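Local atomic coordinates of P-granule scaffold (Caenorhabditis japonica, PDB entry 5W4A), a protein that probably acts as a scaffold on which germ-granule (P-granule) assemblies form, and is linked to RNA binding and mRNA repression in the germ line. Residues Asn41-Tyr46 with Val61-Pro66; Asp79-Leu84 with Leu89-Lys94; Lys94-Leu99 with Asn103-Leu108. All coordinates share one frame; numbering follows the deposited sequence. Where two conformers were deposited one is given.

Interaction 1 of 3, residues Asn41-Tyr46 with Val61-Pro66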
loop_
_atom_site.group_PDB
_atom_site.type_symbol
_atom_site.label_atom_id
_atom_site.label_comp_id
_atom_site.label_asym_id
_atom_site.label_seq_id
_atom_site.Cartn_x
_atom_site.Cartn_y
_atom_site.Cartn_z
ATOM N N ASN C 41 27.768 -15.915 10.512
ATOM C CA ASN C 41 27.347 -14.650 11.077
ATOM C C ASN C 41 26.054 -14.812 11.880
ATOM O O ASN C 41 25.089 -15.435 11.416
ATOM C CB ASN C 41 27.143 -13.633 9.958
ATOM C CG ASN C 41 26.631 -12.316 10.484
ATOM O OD1 ASN C 41 25.433 -12.135 10.625
ATOM N ND2 ASN C 41 27.540 -11.395 10.801
ATOM N N SER C 42 26.039 -14.252 13.089
ATOM C CA SER C 42 24.944 -14.516 14.017
ATOM C C SER C 42 23.640 -13.848 13.597
ATOM O O SER C 42 22.568 -14.361 13.906
ATOM C CB SER C 42 25.313 -14.052 15.424
ATOM O OG SER C 42 25.339 -12.635 15.486
ATOM N N PHE C 43 23.706 -12.691 12.942
ATOM C CA PHE C 43 22.496 -12.037 12.431
ATOM C C PHE C 43 21.850 -12.895 11.345
ATOM O O PHE C 43 20.651 -13.212 11.416
ATOM C CB PHE C 43 22.896 -10.630 11.946
ATOM C CG PHE C 43 21.779 -9.756 11.397
ATOM C CD1 PHE C 43 20.425 -10.006 11.606
ATOM C CD2 PHE C 43 22.134 -8.622 10.675
ATOM C CE1 PHE C 43 19.452 -9.156 11.056
ATOM C CE2 PHE C 43 21.178 -7.781 10.146
ATOM C CZ PHE C 43 19.843 -8.039 10.345
ATOM N N ALA C 44 22.648 -13.354 10.374
ATOM C CA ALA C 44 22.139 -14.250 9.343
ATOM C C ALA C 44 21.631 -15.557 9.932
ATOM O O ALA C 44 20.571 -16.061 9.529
ATOM C CB ALA C 44 23.209 -14.518 8.292
ATOM N N ALA C 45 22.363 -16.135 10.886
ATOM C CA ALA C 45 21.937 -17.418 11.424
ATOM C C ALA C 45 20.583 -17.312 12.101
ATOM O O ALA C 45 19.748 -18.217 11.979
ATOM C CB ALA C 45 22.989 -17.954 12.402
ATOM N N TYR C 46 20.353 -16.228 12.840
ATOM C CA TYR C 46 19.077 -16.042 13.509
ATOM C C TYR C 46 17.950 -15.804 12.513
ATOM O O TYR C 46 16.876 -16.403 12.617
ATOM C CB TYR C 46 19.181 -14.878 14.476
ATOM C CG TYR C 46 17.950 -14.649 15.294
ATOM C CD1 TYR C 46 17.642 -15.509 16.329
ATOM C CD2 TYR C 46 17.115 -13.566 15.062
ATOM C CE1 TYR C 46 16.535 -15.310 17.117
ATOM C CE2 TYR C 46 15.989 -13.357 15.837
ATOM C CZ TYR C 46 15.706 -14.237 16.873
ATOM O OH TYR C 46 14.600 -14.067 17.687
ATOM N N VAL C 61 24.933 -4.073 13.388
ATOM C CA VAL C 61 25.600 -2.899 12.829
ATOM C C VAL C 61 26.725 -3.326 11.892
ATOM O O VAL C 61 26.965 -2.690 10.855
ATOM C CB VAL C 61 26.105 -1.985 13.968
ATOM C CG1 VAL C 61 26.926 -0.798 13.417
ATOM C CG2 VAL C 61 24.931 -1.465 14.786
ATOM N N GLN C 62 27.430 -4.417 12.231
ATOM C CA GLN C 62 28.547 -4.876 11.411
ATOM C C GLN C 62 28.095 -5.318 10.030
ATOM O O GLN C 62 28.808 -5.104 9.037
ATOM C CB GLN C 62 29.282 -6.024 12.110
ATOM C CG GLN C 62 30.133 -5.590 13.289
ATOM C CD GLN C 62 31.206 -4.611 12.880
ATOM O OE1 GLN C 62 31.881 -4.802 11.864
ATOM N NE2 GLN C 62 31.347 -3.535 13.646
ATOM N N ILE C 63 26.935 -5.986 9.948
ATOM C CA ILE C 63 26.391 -6.388 8.660
ATOM C C ILE C 63 25.896 -5.169 7.888
ATOM O O ILE C 63 26.033 -5.098 6.660
ATOM C CB ILE C 63 25.271 -7.429 8.870
ATOM C CG1 ILE C 63 25.863 -8.820 9.136
ATOM C CG2 ILE C 63 24.301 -7.488 7.667
ATOM C CD1 ILE C 63 26.584 -9.469 7.930
ATOM N N LEU C 64 25.293 -4.204 8.586
ATOM C CA LEU C 64 24.754 -3.011 7.930
ATOM C C LEU C 64 25.855 -2.093 7.419
ATOM O O LEU C 64 25.697 -1.441 6.375
ATOM C CB LEU C 64 23.857 -2.249 8.903
ATOM C CG LEU C 64 22.516 -2.898 9.255
ATOM C CD1 LEU C 64 21.772 -1.977 10.171
ATOM C CD2 LEU C 64 21.682 -3.218 7.993
ATOM N N PHE C 65 26.968 -2.005 8.139
ATOM C CA PHE C 65 28.038 -1.067 7.807
ATOM C C PHE C 65 29.375 -1.796 7.697
ATOM O O PHE C 65 30.272 -1.595 8.524
ATOM C CB PHE C 65 28.120 0.043 8.857
ATOM C CG PHE C 65 26.858 0.867 8.989
ATOM C CD1 PHE C 65 26.654 1.991 8.199
ATOM C CD2 PHE C 65 25.879 0.532 9.918
ATOM C CE1 PHE C 65 25.505 2.750 8.326
ATOM C CE2 PHE C 65 24.735 1.289 10.055
ATOM C CZ PHE C 65 24.542 2.409 9.254
ATOM N N PRO C 66 29.549 -2.625 6.671
ATOM C CA PRO C 66 30.843 -3.301 6.486
ATOM C C PRO C 66 31.946 -2.320 6.108
ATOM O O PRO C 66 31.699 -1.198 5.666
ATOM C CB PRO C 66 30.561 -4.291 5.355
ATOM C CG PRO C 66 29.426 -3.706 4.601
ATOM C CD PRO C 66 28.585 -2.995 5.619
#

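Interaction 2 of 3, residues Asp79-Leu84 with Leu89-Lys94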
loop_
_atom_site.group_PDB
_atom_site.type_symbol
_atom_site.label_atom_id
_atom_site.label_comp_id
_atom_site.label_asym_id
_atom_site.label_seq_id
_atom_site.Cartn_x
_atom_site.Cartn_y
_atom_site.Cartn_z
ATOM N N ASP C 79 18.697 4.337 7.104
ATOM C CA ASP C 79 17.263 4.058 7.062
ATOM C C ASP C 79 16.940 2.850 7.930
ATOM O O ASP C 79 15.989 2.871 8.713
ATOM C CB ASP C 79 16.760 3.772 5.640
ATOM C CG ASP C 79 16.529 5.001 4.786
ATOM O OD1 ASP C 79 16.609 6.164 5.241
ATOM O OD2 ASP C 79 16.213 4.796 3.592
ATOM N N THR C 80 17.715 1.781 7.786
ATOM C CA THR C 80 17.479 0.573 8.580
ATOM C C THR C 80 17.617 0.869 10.071
ATOM O O THR C 80 16.795 0.419 10.866
ATOM C CB THR C 80 18.431 -0.534 8.138
ATOM O OG1 THR C 80 18.329 -0.600 6.703
ATOM C CG2 THR C 80 18.049 -1.883 8.764
ATOM N N LEU C 81 18.623 1.655 10.458
ATOM C CA LEU C 81 18.778 2.016 11.865
ATOM C C LEU C 81 17.533 2.741 12.393
ATOM O O LEU C 81 17.042 2.453 13.497
ATOM C CB LEU C 81 20.013 2.886 12.055
ATOM C CG LEU C 81 21.392 2.285 11.798
ATOM C CD1 LEU C 81 22.435 3.374 12.033
ATOM C CD2 LEU C 81 21.684 1.081 12.667
ATOM N N LEU C 82 16.994 3.685 11.625
ATOM C CA LEU C 82 15.790 4.380 12.073
ATOM C C LEU C 82 14.622 3.423 12.246
ATOM O O LEU C 82 13.846 3.542 13.198
ATOM C CB LEU C 82 15.398 5.473 11.094
ATOM C CG LEU C 82 16.355 6.655 11.008
ATOM C CD1 LEU C 82 15.833 7.656 10.005
ATOM C CD2 LEU C 82 16.490 7.308 12.395
ATOM N N ALA C 83 14.455 2.495 11.313
ATOM C CA ALA C 83 13.345 1.555 11.394
ATOM C C ALA C 83 13.509 0.611 12.575
ATOM O O ALA C 83 12.517 0.101 13.095
ATOM C CB ALA C 83 13.241 0.767 10.089
ATOM N N LEU C 84 14.744 0.355 12.996
ATOM C CA LEU C 84 15.038 -0.561 14.092
ATOM C C LEU C 84 14.833 0.053 15.469
ATOM O O LEU C 84 14.892 -0.678 16.460
ATOM C CB LEU C 84 16.482 -1.074 13.985
ATOM C CG LEU C 84 16.737 -2.099 12.874
ATOM C CD1 LEU C 84 18.238 -2.391 12.714
ATOM C CD2 LEU C 84 15.970 -3.399 13.101
ATOM N N LEU C 89 19.491 4.483 17.568
ATOM C CA LEU C 89 19.451 5.906 17.242
ATOM C C LEU C 89 20.762 6.610 17.553
ATOM O O LEU C 89 21.117 7.589 16.879
ATOM C CB LEU C 89 18.301 6.575 17.990
ATOM C CG LEU C 89 18.013 8.038 17.668
ATOM C CD1 LEU C 89 17.567 8.256 16.219
ATOM C CD2 LEU C 89 16.932 8.541 18.614
ATOM N N THR C 90 21.496 6.153 18.564
ATOM C CA THR C 90 22.808 6.731 18.805
ATOM C C THR C 90 23.755 6.399 17.662
ATOM O O THR C 90 24.510 7.269 17.206
ATOM C CB THR C 90 23.354 6.245 20.145
ATOM O OG1 THR C 90 22.492 6.723 21.185
ATOM C CG2 THR C 90 24.755 6.767 20.378
ATOM N N GLU C 91 23.692 5.159 17.150
ATOM C CA GLU C 91 24.501 4.799 15.990
ATOM C C GLU C 91 24.110 5.635 14.777
ATOM O O GLU C 91 24.981 6.073 14.021
ATOM C CB GLU C 91 24.367 3.301 15.680
ATOM C CG GLU C 91 25.250 2.804 14.536
ATOM C CD GLU C 91 26.725 2.688 14.905
ATOM O OE1 GLU C 91 27.032 2.407 16.081
ATOM O OE2 GLU C 91 27.574 2.844 14.008
ATOM N N PHE C 92 22.813 5.894 14.596
ATOM C CA PHE C 92 22.389 6.761 13.504
ATOM C C PHE C 92 23.032 8.137 13.614
ATOM O O PHE C 92 23.538 8.683 12.631
ATOM C CB PHE C 92 20.876 6.879 13.495
ATOM C CG PHE C 92 20.342 7.853 12.488
ATOM C CD1 PHE C 92 20.306 9.207 12.755
ATOM C CD2 PHE C 92 19.857 7.407 11.267
ATOM C CE1 PHE C 92 19.792 10.091 11.838
ATOM C CE2 PHE C 92 19.342 8.279 10.346
ATOM C CZ PHE C 92 19.320 9.625 10.613
ATOM N N LYS C 93 22.999 8.726 14.808
ATOM C CA LYS C 93 23.554 10.064 14.970
ATOM C C LYS C 93 25.056 10.077 14.720
ATOM O O LYS C 93 25.585 11.026 14.130
ATOM C CB LYS C 93 23.215 10.580 16.366
ATOM C CG LYS C 93 21.742 10.925 16.514
ATOM C CD LYS C 93 21.474 11.537 17.875
ATOM C CE LYS C 93 20.353 12.557 17.818
ATOM N NZ LYS C 93 20.256 13.354 19.081
ATOM N N LYS C 94 25.763 9.030 15.160
ATOM C CA LYS C 94 27.193 8.915 14.881
ATOM C C LYS C 94 27.460 8.887 13.384
ATOM O O LYS C 94 28.356 9.585 12.894
ATOM C CB LYS C 94 27.776 7.660 15.545
ATOM C CG LYS C 94 29.196 7.254 15.055
ATOM C CD LYS C 94 29.572 5.804 15.411
ATOM C CE LYS C 94 29.774 5.613 16.912
ATOM N NZ LYS C 94 30.538 4.366 17.221
#

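Interaction 3 of 3, residues Lys94-Leu99 with Asn103-Leu108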
loop_
_atom_site.group_PDB
_atom_site.type_symbol
_atom_site.label_atom_id
_atom_site.label_comp_id
_atom_site.label_asym_id
_atom_site.label_seq_id
_atom_site.Cartn_x
_atom_site.Cartn_y
_atom_site.Cartn_z
ATOM N N LYS C 94 25.763 9.030 15.160
ATOM C CA LYS C 94 27.193 8.915 14.881
ATOM C C LYS C 94 27.460 8.887 13.384
ATOM O O LYS C 94 28.356 9.585 12.894
ATOM C CB LYS C 94 27.776 7.660 15.545
ATOM C CG LYS C 94 29.196 7.254 15.055
ATOM C CD LYS C 94 29.572 5.804 15.411
ATOM C CE LYS C 94 29.774 5.613 16.912
ATOM N NZ LYS C 94 30.538 4.366 17.221
ATOM N N ARG C 95 26.729 8.040 12.643
ATOM C CA ARG C 95 26.950 7.947 11.204
ATOM C C ARG C 95 26.626 9.273 10.522
ATOM O O ARG C 95 27.309 9.672 9.573
ATOM C CB ARG C 95 26.098 6.820 10.604
ATOM C CG ARG C 95 26.435 5.438 11.144
ATOM C CD ARG C 95 27.765 4.937 10.650
ATOM N NE ARG C 95 28.115 3.714 11.371
ATOM C CZ ARG C 95 29.051 2.854 10.999
ATOM N NH1 ARG C 95 29.764 3.051 9.903
ATOM N NH2 ARG C 95 29.263 1.770 11.735
ATOM N N ASN C 96 25.584 9.959 10.993
ATOM C CA ASN C 96 25.212 11.234 10.392
ATOM C C ASN C 96 26.289 12.284 10.639
ATOM O O ASN C 96 26.625 13.059 9.741
ATOM C CB ASN C 96 23.862 11.684 10.922
ATOM C CG ASN C 96 23.069 12.464 9.891
ATOM O OD1 ASN C 96 23.157 12.191 8.688
ATOM N ND2 ASN C 96 22.279 13.414 10.347
ATOM N N GLN C 97 26.856 12.312 11.846
ATOM C CA GLN C 97 27.946 13.252 12.117
ATOM C C GLN C 97 29.127 13.014 11.177
ATOM O O GLN C 97 29.710 13.971 10.645
ATOM C CB GLN C 97 28.382 13.134 13.580
ATOM C CG GLN C 97 29.649 13.923 13.922
ATOM C CD GLN C 97 30.112 13.668 15.336
ATOM O OE1 GLN C 97 29.313 13.329 16.211
ATOM N NE2 GLN C 97 31.409 13.812 15.569
ATOM N N ASP C 98 29.482 11.742 10.951
ATOM C CA ASP C 98 30.569 11.370 10.044
ATOM C C ASP C 98 30.343 11.892 8.630
ATOM O O ASP C 98 31.301 12.200 7.910
ATOM C CB ASP C 98 30.690 9.845 9.982
ATOM C CG ASP C 98 31.941 9.309 10.627
ATOM O OD1 ASP C 98 32.758 10.097 11.150
ATOM O OD2 ASP C 98 32.091 8.067 10.594
ATOM N N LEU C 99 29.090 11.907 8.175
ATOM C CA LEU C 99 28.816 12.291 6.799
ATOM C C LEU C 99 29.004 13.789 6.575
ATOM O O LEU C 99 29.258 14.205 5.436
ATOM C CB LEU C 99 27.390 11.882 6.411
ATOM C CG LEU C 99 27.058 10.401 6.241
ATOM C CD1 LEU C 99 25.581 10.276 5.993
ATOM C CD2 LEU C 99 27.826 9.781 5.079
ATOM N N ASN C 103 29.878 16.895 3.271
ATOM C CA ASN C 103 28.679 17.623 2.837
ATOM C C ASN C 103 27.503 16.699 2.558
ATOM O O ASN C 103 26.614 17.009 1.757
ATOM C CB ASN C 103 28.979 18.503 1.610
ATOM C CG ASN C 103 29.937 19.606 1.925
ATOM O OD1 ASN C 103 31.074 19.625 1.414
ATOM N ND2 ASN C 103 29.524 20.543 2.796
ATOM N N LEU C 104 27.451 15.549 3.232
ATOM C CA LEU C 104 26.354 14.605 3.101
ATOM C C LEU C 104 25.574 14.534 4.408
ATOM O O LEU C 104 26.117 14.765 5.490
ATOM C CB LEU C 104 26.859 13.195 2.735
ATOM C CG LEU C 104 27.581 13.082 1.395
ATOM C CD1 LEU C 104 28.187 11.692 1.275
ATOM C CD2 LEU C 104 26.625 13.341 0.262
ATOM N N THR C 105 24.293 14.203 4.299
ATOM C CA THR C 105 23.472 14.002 5.484
ATOM C C THR C 105 22.279 13.120 5.139
ATOM O O THR C 105 21.891 12.969 3.978
ATOM C CB THR C 105 23.004 15.345 6.077
ATOM O OG1 THR C 105 22.631 15.157 7.447
ATOM C CG2 THR C 105 21.842 15.925 5.285
ATOM N N HIS C 106 21.699 12.539 6.177
ATOM C CA HIS C 106 20.471 11.785 5.995
ATOM C C HIS C 106 19.299 12.740 5.787
ATOM O O HIS C 106 19.201 13.779 6.464
ATOM C CB HIS C 106 20.245 10.886 7.199
ATOM C CG HIS C 106 19.200 9.852 6.957
ATOM N ND1 HIS C 106 17.855 10.101 7.125
ATOM C CD2 HIS C 106 19.303 8.570 6.533
ATOM C CE1 HIS C 106 17.173 9.017 6.800
ATOM N NE2 HIS C 106 18.030 8.072 6.451
ATOM N N ASP C 107 18.414 12.394 4.845
ATOM C CA ASP C 107 17.326 13.295 4.466
ATOM C C ASP C 107 16.262 13.448 5.556
ATOM O O ASP C 107 15.457 14.384 5.481
ATOM C CB ASP C 107 16.650 12.870 3.143
ATOM C CG ASP C 107 16.156 11.423 3.141
ATOM O OD1 ASP C 107 16.790 10.555 3.748
ATOM O OD2 ASP C 107 15.144 11.180 2.494
ATOM N N LEU C 108 16.234 12.565 6.549
ATOM C CA LEU C 108 15.295 12.688 7.661
ATOM C C LEU C 108 15.970 13.220 8.919
ATOM O O LEU C 108 15.476 12.985 10.024
ATOM C CB LEU C 108 14.613 11.351 7.946
ATOM C CG LEU C 108 13.824 10.720 6.790
ATOM C CD1 LEU C 108 13.118 9.404 7.197
ATOM C CD2 LEU C 108 12.861 11.708 6.176
HETATM O O HOH W 1 25.377 14.939 8.203
#

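Interaction 1 of 3, residues Asn41-Tyr46 with Val61-Pro66
Ile63 on helix 57-64 reaches across to the start of helix 42-47 and meets two flat side chains there, the amide of Asn41 and the ring of Phe43. The isoleucine divides its branches between them. CG1 and CD1 go to the asparagine, with Asn41 ND2 3.5 Å from Ile63 CG1 and 3.6 Å from Ile63 CD1, the two side chains arriving from opposite directions. CB and CG2 go to the phenylalanine instead: Phe43 CD2 is 3.8 Å from Ile63 CB, which lies at the ring edge near its plane, and Phe43 CE2 is 4.0 Å from Ile63 CG2. Phe43 has CG opposite its own backbone N (chi1 -179°), which places the CD2-CE2 edge of the ring against Ile63. The same ring packs on Leu22 of helix 20-28 and on Val174 and Ile178 of helix 169-179, joining these helices. A beta-branched residue suits this place because one CB supplies a separate branch for each partner.

Asn41 has a second task as the N-cap of helix 42-47. Its OD1 accepts from Ala44 N at 3.1 Å, with an N-H...O angle of 166° and the donor in the carbonyl plane. The short polar side chain of asparagine suits this role, since it can fold back on the first turn, where backbone N-H groups lack helical acceptors. Ser42 OG bonds to Asp59 of helix 57-64, a polar tie between the helices. No hydrogen bond joins 41-46 to 61-66, so the contact rests on isoleucine carbons in van der Waals touch with an aromatic edge and an amide that the capping bond fixes.

Interaction 2 of 3, residues Asp79-Leu84 with Leu89-Lys94
Leu89, in the first turn of helix 89-100, meets Leu82 of helix 71-84 through their methyl ends, Leu89 CD1 lying 4.1 Å from Leu82 CD2. Its CB starts away from the other helix, but CG stands opposite the backbone N (chi1 -174°) and the end of the chain returns to the exposed margin of the contact. Glu91 contributes only its hydrocarbon stem: CG lies 3.8 Å from Leu81 CD1, then the chain bends at chi2 and takes the carboxylate away to a salt bridge with Arg95. A long acidic residue fits here because it can touch a leucine with methylenes and still keep its charge paired.

Phe92 meets both Leu81 and Leu82. Its backbone N is 3.6 Å from Leu81 CD1, which rests against the start of the residue, while Leu82 lies over one face of the ring. There Leu82 CD2 makes a CH-pi contact, 3.7 Å from the ring centroid and 19° off the normal, and on the same side, near the rim, Leu82 CG is 3.5 Å from Phe92 CE2. His106 meets the same ring edge-to-face.

The segments form an antiparallel helical hairpin, their axes 8.9 Å apart at an angle of 154°. With no hydrogen bond between them, they adhere through branched leucine carbons laid on an aromatic face and a helix backbone, an apolar seam, with the Glu91 carboxylate directed to Arg95.

Interaction 3 of 3, residues Lys94-Leu99 with Asn103-Leu108
One water is held by three groups across the contact: it donates to Asn96 O at 2.7 Å and to Leu104 O at 2.8 Å, and accepts from Thr105 OG1 at 2.9 Å. The threonine hydroxyl reaches it because OG1 stands anti to the backbone N (chi1 -159°). Asn96 OD1 accepts the N-H of His106 at 2.9 Å, the donor lying in the carbonyl plane on a lone pair and the N-H...O angle reaching 160°. Asn96 ND2 bonds to Ser109, as does OG1 of Thr105, whose side chain crosses that of Asn96 obliquely; both amide ends are engaged and its rotation is fixed.

Helix 89-100 ends here in a Schellman motif. Asn103, the C-prime residue, has positive phi, which asparagine tolerates well, and Leu104 N turns back to Leu99 O at 3.2 Å from above the carbonyl plane. The turn brings Leu99 CB within 3.9 Å of Leu104 CB, while Leu99 also packs on helix 71-84. Replacing Asn96 with a leucine would probably leave the His106 N-H and Ser109 without their amide partner and let the chain at Thr105-His106 shift from the helix. Further along the loop, His106 ND1 accepts from Leu108 N, while NE2 bonds to Asp79.

From the N terminus, interaction 1 comes first, closing the loop between helix 42-47 and helix 57-64. Interaction 2 then closes the short turn joining helices 71-84 and 89-100, and interaction 3 folds the chain after helix 89-100 back onto that helix. The three loops lie in series and none encloses or crosses another. They nevertheless touch: Phe65 and Leu64 of interaction 1 pack on Leu81 of interaction 2, and Phe65 also meets Arg95 of interaction 3 in a cation-pi contact. Interactions 2 and 3 share Lys94, and His106 reaches from 103-108 to Asp79, Leu82 and Phe92, joining the post-helix loop to the hairpin.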